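Local coordinates for yopT (Bacillus subtilis, PDB 2DLB), which is of unknown function but is encoded by the SPbeta prophage and forms a homodimer, at residues F45-A48 against D49-E53. Sequence-based numbering, arbitrary orientation.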
loop_
_atom_site.group_PDB
_atom_site.type_symbol
_atom_site.label_atom_id
_atom_site.label_comp_id
_atom_site.label_asym_id
_atom_site.label_seq_id
_atom_site.Cartn_x
_atom_site.Cartn_y
_atom_site.Cartn_z
ATOM N N PHE A 45 5.797 4.556 -2.757
ATOM C CA PHE A 45 5.442 4.060 -4.084
ATOM C C PHE A 45 6.524 4.453 -5.086
ATOM O O PHE A 45 6.908 5.616 -5.141
ATOM C CB PHE A 45 4.106 4.612 -4.559
ATOM C CG PHE A 45 2.952 4.036 -3.770
ATOM C CD1 PHE A 45 2.593 4.548 -2.577
ATOM C CD2 PHE A 45 2.295 2.925 -4.273
ATOM C CE1 PHE A 45 1.577 3.974 -1.842
ATOM C CE2 PHE A 45 1.269 2.374 -3.541
ATOM C CZ PHE A 45 0.901 2.879 -2.331
ATOM N N LEU A 46 6.995 3.503 -5.891
ATOM C CA LEU A 46 7.843 3.714 -7.049
ATOM C C LEU A 46 6.893 3.957 -8.224
ATOM O O LEU A 46 6.289 3.028 -8.777
ATOM C CB LEU A 46 8.732 2.523 -7.293
ATOM C CG LEU A 46 9.615 2.609 -8.559
ATOM C CD1 LEU A 46 10.531 3.804 -8.530
ATOM C CD2 LEU A 46 10.401 1.308 -8.670
ATOM N N LYS A 47 6.695 5.237 -8.576
ATOM C CA LYS A 47 5.701 5.643 -9.557
ATOM C C LYS A 47 6.191 5.305 -10.950
ATOM O O LYS A 47 7.352 4.958 -11.182
ATOM C CB LYS A 47 5.402 7.133 -9.339
ATOM C CG LYS A 47 4.719 7.439 -8.038
ATOM C CD LYS A 47 4.462 8.879 -7.660
ATOM C CE LYS A 47 5.673 9.703 -7.365
ATOM N NZ LYS A 47 5.230 11.113 -6.996
ATOM N N ALA A 48 5.267 5.385 -11.895
ATOM C CA ALA A 48 5.550 5.010 -13.279
ATOM C C ALA A 48 6.728 5.803 -13.822
ATOM O O ALA A 48 7.490 5.239 -14.622
ATOM C CB ALA A 48 4.339 5.203 -14.168
ATOM N N ASP A 49 6.902 7.057 -13.469
ATOM C CA ASP A 49 7.990 7.864 -13.969
ATOM C C ASP A 49 9.309 7.622 -13.223
ATOM O O ASP A 49 10.323 8.251 -13.562
ATOM C CB ASP A 49 7.662 9.341 -13.921
ATOM C CG ASP A 49 7.379 9.932 -12.556
ATOM O OD1 ASP A 49 7.627 9.263 -11.563
ATOM O OD2 ASP A 49 6.953 11.129 -12.523
ATOM N N GLY A 50 9.333 6.697 -12.270
ATOM C CA GLY A 50 10.546 6.371 -11.550
ATOM C C GLY A 50 10.783 7.142 -10.286
ATOM O O GLY A 50 11.727 6.814 -9.552
ATOM N N SER A 51 9.952 8.155 -10.013
ATOM C CA SER A 51 10.085 8.866 -8.759
ATOM C C SER A 51 9.440 8.076 -7.628
ATOM O O SER A 51 8.554 7.288 -7.883
ATOM C CB SER A 51 9.460 10.245 -8.893
ATOM O OG SER A 51 8.071 10.214 -8.993
ATOM N N VAL A 52 9.912 8.314 -6.427
ATOM C CA VAL A 52 9.410 7.625 -5.232
ATOM C C VAL A 52 8.707 8.630 -4.360
ATOM O O VAL A 52 9.261 9.708 -4.074
ATOM C CB VAL A 52 10.565 6.931 -4.506
ATOM C CG1 VAL A 52 10.044 6.397 -3.171
ATOM C CG2 VAL A 52 11.179 5.856 -5.403
ATOM N N GLU A 53 7.513 8.302 -3.926
ATOM C CA GLU A 53 6.757 9.166 -3.028
ATOM C C GLU A 53 6.447 8.406 -1.729
ATOM O O GLU A 53 5.942 7.279 -1.779
ATOM C CB GLU A 53 5.485 9.672 -3.674
ATOM C CG GLU A 53 4.743 10.707 -2.862
ATOM C CD GLU A 53 3.558 11.372 -3.519
ATOM O OE1 GLU A 53 3.276 10.998 -4.682
ATOM O OE2 GLU A 53 2.915 12.221 -2.847
HETATM O O HOH W 1 7.595 11.766 -5.401
#
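The Phe45 ring meets Glu53 through its edge: the backbone O of Glu53 sits there, near the ring plane. The ring extends off the hairpin and packs on Leu10 and Leu12 of strand 3-19. The carboxylate of Glu53 is approached from above its plane: Lys47 NZ makes a salt bridge to OE1. The two side chains cross obliquely. The bend of the Lys47 chain at chi3 (-68°) swings CE to the Ser51 side and leaves NZ 3.0 Å from Glu53 OE1. A water bonded to Lys47 NZ also reaches Val52 O, weakly.

Asp49 offers one carboxylate oxygen to two donors. Ser51 OG gives its proton to the syn lone pair of Asp49 OD1 at 2.8 Å. Ser51 N reaches the same OD1 at 3.0 Å from above the carboxylate plane, closing an Asx turn. These two bonds tie the Asp49 side chain to the loop. Leu46 and Val52 share the other face of the hairpin, with Leu46 CD1 3.8 Å from Val52 CG2. Leu46 CD1 also comes within 3.4 Å of Gly50 O.

Phe45 and Glu53 form a hydrogen-bonded antiparallel pair; Leu46 and Val52 form a non-hydrogen-bonded one. Beyond them Lys47 N bonds to Ser51 O at 2.9 Å. Gly50 N returns to Lys47 O at 2.9 Å, closing a type I turn from Lys47 to Gly50. Phe45 and Leu46 also pair with a strand of the second subunit, so the sheet continues through the dimer interface. The loop is a 3:5 beta hairpin linking strands 42-46 and 52-69: a type I turn followed by a G1 beta bulge, in which Gly50, with its positive phi of 91°, takes the first position.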